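Local coordinates for putative exported protein (Bordetella pertussis Tohama I, PDB 2PFZ), which probably serves as the periplasmic receptor of a tripartite ATP-independent transporter, binding pyroglutamic acid for uptake into the cell, at residues Thr185-Lys190 with Ser248-Gln253; Asn13-Asn18 with Tyr115-Pro120. All coordinates share one frame; numbering follows the deposited sequence.

How the contacts relate
The two contacts lie in series along the chain, their centres about 15 Å apart, and both reach the bound pyroglutamic acid. Contact 1 is at the surface, where the end of helix 183-188 meets the long helix 222-256; contact 2 is buried near the middle of the molecule, where the start of helix 14-30 faces strand 111-118 and the loop after it. Neither is joined by a direct hydrogen bond. The outer contact relies on an aromatic cluster and two waters, the inner one on a histidine-tryptophan pair, apolar packing and a single water. They touch through packing of Thr185 on Trp119, beside the ligand, and of Asp188 on Asn13.

Contact 1. Residues Thr185-Lys190 with Ser248-Gln253. With PCA (pyroglutamic acid), chain B.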
ATOM      1  N   THR A 185      -0.729  -8.594   6.071  1.00 17.17           N
ATOM      2  CA  THR A 185      -2.049  -9.011   5.558  1.00 18.05           C
ATOM      3  C   THR A 185      -2.292 -10.498   5.701  1.00 18.75           C
ATOM      4  O   THR A 185      -3.382 -10.917   6.125  1.00 18.96           O
ATOM      5  CB  THR A 185      -2.270  -8.550   4.118  1.00 18.13           C
ATOM      6  OG1 THR A 185      -2.314  -7.127   4.103  1.00 17.41           O
ATOM      7  CG2 THR A 185      -3.590  -9.085   3.570  1.00 18.93           C
ATOM      8  N   GLY A 186      -1.282 -11.296   5.349  1.00 19.06           N
ATOM      9  CA  GLY A 186      -1.370 -12.755   5.547  1.00 20.41           C
ATOM     10  C   GLY A 186      -1.742 -13.122   6.967  1.00 21.38           C
ATOM     11  O   GLY A 186      -2.652 -13.925   7.194  1.00 21.25           O
ATOM     12  N   PHE A 187      -1.039 -12.533   7.933  1.00 22.30           N
ATOM     13  CA  PHE A 187      -1.311 -12.795   9.342  1.00 23.12           C
ATOM     14  C   PHE A 187      -2.687 -12.284   9.765  1.00 23.52           C
ATOM     15  O   PHE A 187      -3.475 -13.028  10.371  1.00 23.92           O
ATOM     16  CB  PHE A 187      -0.227 -12.173  10.225  1.00 23.46           C
ATOM     17  CG  PHE A 187      -0.339 -12.545  11.672  1.00 25.55           C
ATOM     18  CD1 PHE A 187       0.144 -13.774  12.125  1.00 26.93           C
ATOM     19  CD2 PHE A 187      -0.916 -11.668  12.584  1.00 26.55           C
ATOM     20  CE1 PHE A 187       0.040 -14.125  13.481  1.00 27.28           C
ATOM     21  CE2 PHE A 187      -1.017 -12.010  13.941  1.00 27.42           C
ATOM     22  CZ  PHE A 187      -0.527 -13.244  14.380  1.00 25.78           C
ATOM     23  N   ASP A 188      -2.978 -11.026   9.448  1.00 23.49           N
ATOM     24  CA  ASP A 188      -4.204 -10.380   9.936  1.00 23.72           C
ATOM     25  C   ASP A 188      -5.503 -10.981   9.394  1.00 23.97           C
ATOM     26  O   ASP A 188      -6.587 -10.732   9.945  1.00 25.33           O
ATOM     27  CB  ASP A 188      -4.180  -8.883   9.631  1.00 23.57           C
ATOM     28  CG  ASP A 188      -3.203  -8.109  10.496  1.00 22.72           C
ATOM     29  OD1 ASP A 188      -2.797  -8.563  11.592  1.00 23.73           O
ATOM     30  OD2 ASP A 188      -2.846  -7.008  10.070  1.00 22.12           O
ATOM     31  N   THR A 189      -5.402 -11.749   8.314  1.00 23.45           N
ATOM     32  CA  THR A 189      -6.565 -12.373   7.689  1.00 23.32           C
ATOM     33  C   THR A 189      -6.547 -13.881   7.936  1.00 23.82           C
ATOM     34  O   THR A 189      -7.374 -14.636   7.384  1.00 24.00           O
ATOM     35  CB  THR A 189      -6.632 -12.083   6.166  1.00 22.89           C
ATOM     36  OG1 THR A 189      -5.448 -12.576   5.508  1.00 22.45           O
ATOM     37  CG2 THR A 189      -6.842 -10.576   5.884  1.00 22.66           C
ATOM     38  N   LYS A 190      -5.609 -14.308   8.784  1.00 24.05           N
ATOM     39  CA  LYS A 190      -5.355 -15.724   9.057  1.00 24.93           C
ATOM     40  C   LYS A 190      -5.274 -16.557   7.782  1.00 24.78           C
ATOM     41  O   LYS A 190      -5.911 -17.610   7.676  1.00 24.67           O
ATOM     42  CB  LYS A 190      -6.418 -16.278  10.022  1.00 25.18           C
ATOM     43  CG  LYS A 190      -6.315 -15.678  11.404  1.00 27.25           C
ATOM     44  CD  LYS A 190      -6.702 -16.694  12.477  1.00 31.55           C
ATOM     45  CE  LYS A 190      -8.175 -16.627  12.814  1.00 33.45           C
ATOM     46  NZ  LYS A 190      -8.367 -15.804  14.032  1.00 37.17           N
ATOM     47  N   SER A 248       9.640  -8.864  10.213  1.00 20.26           N
ATOM     48  CA  SER A 248      10.221 -10.134  10.672  1.00 21.20           C
ATOM     49  C   SER A 248       9.290 -10.820  11.659  1.00 21.18           C
ATOM     50  O   SER A 248       9.165 -12.025  11.626  1.00 21.43           O
ATOM     51  CB  SER A 248      11.607  -9.956  11.289  1.00 20.64           C
ATOM     52  OG  SER A 248      11.560  -8.968  12.295  1.00 23.39           O
ATOM     53  N   TRP A 249       8.616 -10.051  12.518  1.00 22.19           N
ATOM     54  CA  TRP A 249       7.667 -10.639  13.476  1.00 22.75           C
ATOM     55  C   TRP A 249       6.544 -11.371  12.750  1.00 22.77           C
ATOM     56  O   TRP A 249       6.171 -12.476  13.143  1.00 22.87           O
ATOM     57  CB  TRP A 249       7.127  -9.571  14.450  1.00 23.89           C
ATOM     58  CG  TRP A 249       6.303 -10.136  15.585  1.00 24.65           C
ATOM     59  CD1 TRP A 249       6.739 -10.487  16.828  1.00 27.45           C
ATOM     60  CD2 TRP A 249       4.899 -10.395  15.564  1.00 24.79           C
ATOM     61  NE1 TRP A 249       5.687 -10.962  17.590  1.00 26.18           N
ATOM     62  CE2 TRP A 249       4.546 -10.918  16.832  1.00 26.02           C
ATOM     63  CE3 TRP A 249       3.899 -10.255  14.585  1.00 26.61           C
ATOM     64  CZ2 TRP A 249       3.236 -11.298  17.149  1.00 25.17           C
ATOM     65  CZ3 TRP A 249       2.588 -10.623  14.904  1.00 24.81           C
ATOM     66  CH2 TRP A 249       2.275 -11.149  16.180  1.00 24.86           C
ATOM     67  N   TYR A 250       6.028 -10.793  11.662  1.00 22.46           N
ATOM     68  CA  TYR A 250       4.909 -11.431  10.977  1.00 22.38           C
ATOM     69  C   TYR A 250       5.361 -12.712  10.311  1.00 22.53           C
ATOM     70  O   TYR A 250       4.656 -13.711  10.384  1.00 21.96           O
ATOM     71  CB  TYR A 250       4.205 -10.514   9.968  1.00 22.54           C
ATOM     72  CG  TYR A 250       3.337  -9.450  10.601  1.00 22.93           C
ATOM     73  CD1 TYR A 250       2.150  -9.787  11.299  1.00 21.62           C
ATOM     74  CD2 TYR A 250       3.686  -8.105  10.500  1.00 23.42           C
ATOM     75  CE1 TYR A 250       1.364  -8.797  11.891  1.00 21.87           C
ATOM     76  CE2 TYR A 250       2.899  -7.116  11.070  1.00 22.94           C
ATOM     77  CZ  TYR A 250       1.750  -7.465  11.762  1.00 21.94           C
ATOM     78  OH  TYR A 250       1.010  -6.461  12.337  1.00 23.75           O
ATOM     79  N   LYS A 251       6.526 -12.675   9.663  1.00 22.46           N
ATOM     80  CA  LYS A 251       7.079 -13.858   8.994  1.00 23.12           C
ATOM     81  C   LYS A 251       7.277 -15.042   9.958  1.00 23.09           C
ATOM     82  O   LYS A 251       6.872 -16.161   9.648  1.00 22.74           O
ATOM     83  CB  LYS A 251       8.384 -13.523   8.255  1.00 22.97           C
ATOM     84  CG  LYS A 251       8.145 -12.967   6.851  1.00 24.18           C
ATOM     85  CD  LYS A 251       9.110 -11.880   6.440  1.00 25.69           C
ATOM     86  CE  LYS A 251      10.543 -12.203   6.691  1.00 25.72           C
ATOM     87  NZ  LYS A 251      11.438 -11.293   5.894  1.00 26.57           N
ATOM     88  N   GLU A 252       7.866 -14.777  11.124  1.00 23.74           N
ATOM     89  CA  GLU A 252       8.106 -15.807  12.138  1.00 24.76           C
ATOM     90  C   GLU A 252       6.791 -16.270  12.769  1.00 25.02           C
ATOM     91  O   GLU A 252       6.638 -17.438  13.095  1.00 25.31           O
ATOM     92  CB  GLU A 252       9.069 -15.299  13.228  1.00 25.22           C
ATOM     93  CG  GLU A 252      10.487 -14.970  12.733  1.00 25.81           C
ATOM     94  CD  GLU A 252      11.173 -16.149  12.077  1.00 29.59           C
ATOM     95  OE1 GLU A 252      11.310 -17.196  12.736  1.00 28.85           O
ATOM     96  OE2 GLU A 252      11.559 -16.032  10.892  1.00 31.12           O
ATOM     97  N   GLN A 253       5.828 -15.367  12.920  1.00 25.41           N
ATOM     98  CA  GLN A 253       4.526 -15.755  13.452  1.00 26.13           C
ATOM     99  C   GLN A 253       3.751 -16.606  12.441  1.00 25.74           C
ATOM    100  O   GLN A 253       3.152 -17.589  12.817  1.00 26.33           O
ATOM    101  CB  GLN A 253       3.735 -14.531  13.935  1.00 27.38           C
ATOM    102  CG  GLN A 253       2.721 -14.829  15.041  1.00 31.77           C
ATOM    103  CD  GLN A 253       3.329 -15.059  16.433  1.00 33.14           C
ATOM    104  OE1 GLN A 253       2.619 -15.474  17.352  1.00 39.49           O
ATOM    105  NE2 GLN A 253       4.631 -14.793  16.591  1.00 36.89           N
TER
HETATM  106  N   PCA B   1      -1.705  -5.617   2.087  1.00 15.94           N
HETATM  107  CA  PCA B   1      -2.763  -4.856   1.394  1.00 16.87           C
HETATM  108  CB  PCA B   1      -2.174  -3.990   0.280  1.00 16.52           C
HETATM  109  CG  PCA B   1      -0.684  -4.271   0.269  1.00 15.73           C
HETATM  110  CD  PCA B   1      -0.488  -5.212   1.422  1.00 15.83           C
HETATM  111  OE  PCA B   1       0.629  -5.587   1.809  1.00 15.77           O
HETATM  112  C   PCA B   1      -3.677  -5.871   0.747  1.00 17.64           C
HETATM  113  O   PCA B   1      -4.817  -5.573   0.369  1.00 17.85           O
HETATM  114  OXT PCA B   1      -3.258  -7.030   0.597  1.00 17.91           O
HETATM  115  O   HOH W   1      -1.297  -7.234  13.280  1.00 20.59           O
HETATM  116  O   HOH W   2      -0.470  -5.496  10.352  1.00 21.46           O
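The hydroxyl of Tyr250 is gripped by two waters, each of which passes on to the carboxylate of Asp188. Tyr250 OH donates to water 1 over 2.6 Å, and that water, lying in the plane of the phenol ring, donates in turn to Asp188 OD1. Water 2 donates both to Tyr250 OH, at 2.7 Å, and to Asp188 OD2. The two flat groups stand almost perpendicular, at 88°. Beside this bridge Phe187 packs against Trp249 and Tyr250; its CG is anti to the backbone N (chi1 -173°), which carries it toward helix 222-256. Trp249 brings its six-membered ring edge-on to one face of Phe187, CZ3 lying 4.0 Å above the plane, in an edge-to-face pair. Tyr250 crosses the phenylalanine side chain at about a right angle, its CD1 3.5 Å from Phe187 CB. Two residues before Phe187, Thr185 OG1 accepts a nearly straight bond of 2.6 Å from the lactam N of pyroglutamic acid. Thr185 O receives Thr189 OG1 at 2.7 Å, and a Schellman motif with Lys190 as its C-prime residue ends the helix. Helix 183-188 thus meets the ligand through Thr185 and helix 222-256 through Phe187 and Asp188. Each carboxylate oxygen accepts a bond from one bridging water, so Asp188 and Tyr250 are linked through solvent rather than directly, and aromatic packing supplies the rest of the interface.

Contact 2. Residues Asn13-Asn18 with Tyr115-Pro120; sequences NLHVEN and YSVAWP. With PCA (pyroglutamic acid), chain B.
His15 and Trp119 meet in an edge-to-face pair, with imidazole NE2 3.2 Å above the indole plane and the two ring planes at 58°. His15 CG lies anti to the carbonyl carbon, beside the backbone N (chi1 -68°). On the strand, Val117 O lies near the imidazole plane, 3.4 Å from His15 CE1, while Leu14 CD1 lies over the centre of one imidazole face. On the opposite face of the indole sits pyroglutamic acid, its CD 3.3 Å above the plane, so Trp119 is sandwiched between histidine and ligand; NE1 of the indole is held by Asn208 OD1. Leu14 and Pro120 reach toward each other tip to tip, CD2 to CG at 3.9 Å. At the other end Tyr115 takes the crowded position, CG between the backbone N and the carbonyl carbon (chi1 72°), and meets the amide of Asn18 tip to tip. Water 3 links Tyr115 OH, Asn18 ND2 and His15 O; Asn18 ND2 also bonds Ala235 O, and its OD1 takes Arg238 NH1. The second-shell His15 thus backs a pocket residue. Helical residues 14-18 run roughly antiparallel to residues 115-118 of strand 111-118, an outer strand of a three-stranded sheet paired with 207-213, while Tyr115, Ala118 and Pro120 also touch the long helix 222-256, and Leu14 and Trp119 touch helix 183-188.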
ATOM      1  N   ASN A  13      -4.211  -3.840  12.153  1.00 19.97           N
ATOM      2  CA  ASN A  13      -3.260  -3.574  11.079  1.00 19.65           C
ATOM      3  C   ASN A  13      -2.260  -2.454  11.423  1.00 19.89           C
ATOM      4  O   ASN A  13      -2.629  -1.416  12.028  1.00 19.74           O
ATOM      5  CB  ASN A  13      -4.025  -3.324   9.786  1.00 19.54           C
ATOM      6  CG  ASN A  13      -3.147  -2.800   8.662  1.00 19.73           C
ATOM      7  OD1 ASN A  13      -2.575  -3.572   7.873  1.00 22.68           O
ATOM      8  ND2 ASN A  13      -3.028  -1.496   8.593  1.00 18.49           N
ATOM      9  N   LEU A  14      -0.998  -2.680  11.052  1.00 19.13           N
ATOM     10  CA  LEU A  14       0.099  -1.741  11.341  1.00 19.35           C
ATOM     11  C   LEU A  14      -0.194  -0.283  10.910  1.00 18.64           C
ATOM     12  O   LEU A  14       0.109   0.655  11.667  1.00 19.28           O
ATOM     13  CB  LEU A  14       1.456  -2.253  10.783  1.00 19.30           C
ATOM     14  CG  LEU A  14       1.737  -2.188   9.266  1.00 21.15           C
ATOM     15  CD1 LEU A  14       2.385  -0.862   8.849  1.00 21.53           C
ATOM     16  CD2 LEU A  14       2.576  -3.380   8.783  1.00 21.30           C
ATOM     17  N   HIS A  15      -0.797  -0.070   9.734  1.00 17.75           N
ATOM     18  CA  HIS A  15      -1.125   1.313   9.313  1.00 17.55           C
ATOM     19  C   HIS A  15      -2.165   1.954  10.232  1.00 17.82           C
ATOM     20  O   HIS A  15      -2.127   3.157  10.465  1.00 17.30           O
ATOM     21  CB  HIS A  15      -1.676   1.369   7.890  1.00 16.62           C
ATOM     22  CG  HIS A  15      -0.668   1.028   6.835  1.00 16.82           C
ATOM     23  ND1 HIS A  15       0.275   1.925   6.380  1.00 16.25           N
ATOM     24  CD2 HIS A  15      -0.439  -0.129   6.167  1.00 15.79           C
ATOM     25  CE1 HIS A  15       1.026   1.344   5.462  1.00 14.78           C
ATOM     26  NE2 HIS A  15       0.609   0.098   5.311  1.00 14.87           N
ATOM     27  N   VAL A  16      -3.098   1.139  10.737  1.00 18.20           N
ATOM     28  CA  VAL A  16      -4.211   1.653  11.554  1.00 18.59           C
ATOM     29  C   VAL A  16      -3.757   1.866  13.000  1.00 19.13           C
ATOM     30  O   VAL A  16      -4.155   2.857  13.649  1.00 18.34           O
ATOM     31  CB  VAL A  16      -5.454   0.746  11.466  1.00 17.91           C
ATOM     32  CG1 VAL A  16      -6.648   1.391  12.171  1.00 19.34           C
ATOM     33  CG2 VAL A  16      -5.811   0.495   9.989  1.00 18.75           C
ATOM     34  N   GLU A  17      -2.953   0.929  13.514  1.00 19.64           N
ATOM     35  CA  GLU A  17      -2.213   1.158  14.758  1.00 21.52           C
ATOM     36  C   GLU A  17      -1.501   2.515  14.687  1.00 18.91           C
ATOM     37  O   GLU A  17      -1.589   3.300  15.627  1.00 18.66           O
ATOM     38  CB  GLU A  17      -1.195   0.046  15.015  1.00 20.92           C
ATOM     39  CG  GLU A  17      -0.376   0.252  16.306  1.00 25.98           C
ATOM     40  CD  GLU A  17       0.601  -0.902  16.582  1.00 24.20           C
ATOM     41  OE1 GLU A  17       1.416  -0.805  17.546  1.00 34.30           O
ATOM     42  OE2 GLU A  17       0.561  -1.910  15.837  1.00 33.11           O
ATOM     43  N   ASN A  18      -0.825   2.802  13.570  1.00 17.49           N
ATOM     44  CA  ASN A  18      -0.117   4.092  13.404  1.00 17.43           C
ATOM     45  C   ASN A  18      -1.113   5.252  13.366  1.00 17.53           C
ATOM     46  O   ASN A  18      -0.875   6.330  13.957  1.00 17.37           O
ATOM     47  CB  ASN A  18       0.732   4.091  12.117  1.00 17.17           C
ATOM     48  CG  ASN A  18       1.704   5.233  12.041  1.00 16.25           C
ATOM     49  OD1 ASN A  18       2.361   5.582  13.024  1.00 18.84           O
ATOM     50  ND2 ASN A  18       1.833   5.807  10.865  1.00 16.93           N
ATOM     51  N   TYR A 115       1.109  12.298   4.782  1.00 16.88           N
ATOM     52  CA  TYR A 115       2.238  11.395   4.927  1.00 15.14           C
ATOM     53  C   TYR A 115       1.970  10.100   4.179  1.00 14.83           C
ATOM     54  O   TYR A 115       0.835   9.830   3.815  1.00 15.14           O
ATOM     55  CB  TYR A 115       2.546  11.146   6.381  1.00 15.15           C
ATOM     56  CG  TYR A 115       1.574  10.280   7.143  1.00 14.94           C
ATOM     57  CD1 TYR A 115       0.506  10.848   7.854  1.00 16.49           C
ATOM     58  CD2 TYR A 115       1.751   8.883   7.211  1.00 13.09           C
ATOM     59  CE1 TYR A 115      -0.356  10.057   8.601  1.00 15.68           C
ATOM     60  CE2 TYR A 115       0.889   8.082   7.974  1.00 14.62           C
ATOM     61  CZ  TYR A 115      -0.165   8.685   8.656  1.00 15.34           C
ATOM     62  OH  TYR A 115      -1.030   7.911   9.406  1.00 15.04           O
ATOM     63  N   SER A 116       3.027   9.336   3.914  1.00 14.50           N
ATOM     64  CA  SER A 116       2.899   8.094   3.152  1.00 14.60           C
ATOM     65  C   SER A 116       3.793   7.034   3.791  1.00 14.58           C
ATOM     66  O   SER A 116       4.940   7.339   4.151  1.00 14.45           O
ATOM     67  CB  SER A 116       3.311   8.318   1.691  1.00 13.36           C
ATOM     68  OG  SER A 116       3.109   7.154   0.864  1.00 15.43           O
ATOM     69  N   VAL A 117       3.256   5.823   3.991  1.00 14.11           N
ATOM     70  CA  VAL A 117       4.080   4.758   4.538  1.00 14.81           C
ATOM     71  C   VAL A 117       4.003   3.458   3.764  1.00 13.84           C
ATOM     72  O   VAL A 117       2.960   3.097   3.259  1.00 14.13           O
ATOM     73  CB  VAL A 117       4.043   4.573   6.109  1.00 16.42           C
ATOM     74  CG1 VAL A 117       3.208   5.640   6.894  1.00 16.24           C
ATOM     75  CG2 VAL A 117       3.840   3.141   6.566  1.00 15.34           C
ATOM     76  N   ALA A 118       5.144   2.789   3.659  1.00 13.36           N
ATOM     77  CA  ALA A 118       5.225   1.554   2.888  1.00 12.46           C
ATOM     78  C   ALA A 118       4.689   0.377   3.681  1.00 13.06           C
ATOM     79  O   ALA A 118       5.006   0.219   4.852  1.00 13.56           O
ATOM     80  CB  ALA A 118       6.677   1.272   2.486  1.00 11.80           C
ATOM     81  N   TRP A 119       3.877  -0.440   3.015  1.00 13.89           N
ATOM     82  CA  TRP A 119       3.571  -1.797   3.465  1.00 14.69           C
ATOM     83  C   TRP A 119       4.876  -2.605   3.371  1.00 14.75           C
ATOM     84  O   TRP A 119       5.800  -2.211   2.658  1.00 14.82           O
ATOM     85  CB  TRP A 119       2.551  -2.440   2.515  1.00 15.12           C
ATOM     86  CG  TRP A 119       1.115  -1.993   2.675  1.00 14.99           C
ATOM     87  CD1 TRP A 119       0.505  -0.945   2.053  1.00 14.64           C
ATOM     88  CD2 TRP A 119       0.122  -2.633   3.460  1.00 14.78           C
ATOM     89  NE1 TRP A 119      -0.826  -0.883   2.402  1.00 15.22           N
ATOM     90  CE2 TRP A 119      -1.086  -1.902   3.289  1.00 15.35           C
ATOM     91  CE3 TRP A 119       0.131  -3.732   4.321  1.00 15.26           C
ATOM     92  CZ2 TRP A 119      -2.268  -2.262   3.924  1.00 15.27           C
ATOM     93  CZ3 TRP A 119      -1.046  -4.085   4.960  1.00 14.16           C
ATOM     94  CH2 TRP A 119      -2.234  -3.358   4.748  1.00 15.70           C
ATOM     95  N   PRO A 120       4.959  -3.741   4.089  1.00 14.79           N
ATOM     96  CA  PRO A 120       6.144  -4.614   3.973  1.00 15.03           C
ATOM     97  C   PRO A 120       6.344  -5.236   2.574  1.00 15.14           C
ATOM     98  O   PRO A 120       5.440  -5.205   1.724  1.00 14.74           O
ATOM     99  CB  PRO A 120       5.897  -5.669   5.044  1.00 15.00           C
ATOM    100  CG  PRO A 120       4.907  -4.943   6.040  1.00 14.78           C
ATOM    101  CD  PRO A 120       4.020  -4.236   5.111  1.00 14.63           C
TER
HETATM  102  N   PCA B   1      -1.705  -5.617   2.087  1.00 15.94           N
HETATM  103  CA  PCA B   1      -2.763  -4.856   1.394  1.00 16.87           C
HETATM  104  CB  PCA B   1      -2.174  -3.990   0.280  1.00 16.52           C
HETATM  105  CG  PCA B   1      -0.684  -4.271   0.269  1.00 15.73           C
HETATM  106  CD  PCA B   1      -0.488  -5.212   1.422  1.00 15.83           C
HETATM  107  OE  PCA B   1       0.629  -5.587   1.809  1.00 15.77           O
HETATM  108  C   PCA B   1      -3.677  -5.871   0.747  1.00 17.64           C
HETATM  109  O   PCA B   1      -4.817  -5.573   0.369  1.00 17.85           O
HETATM  110  OXT PCA B   1      -3.258  -7.030   0.597  1.00 17.91           O
HETATM  111  O   HOH W   3      -0.577   5.159   9.175  1.00 19.23           O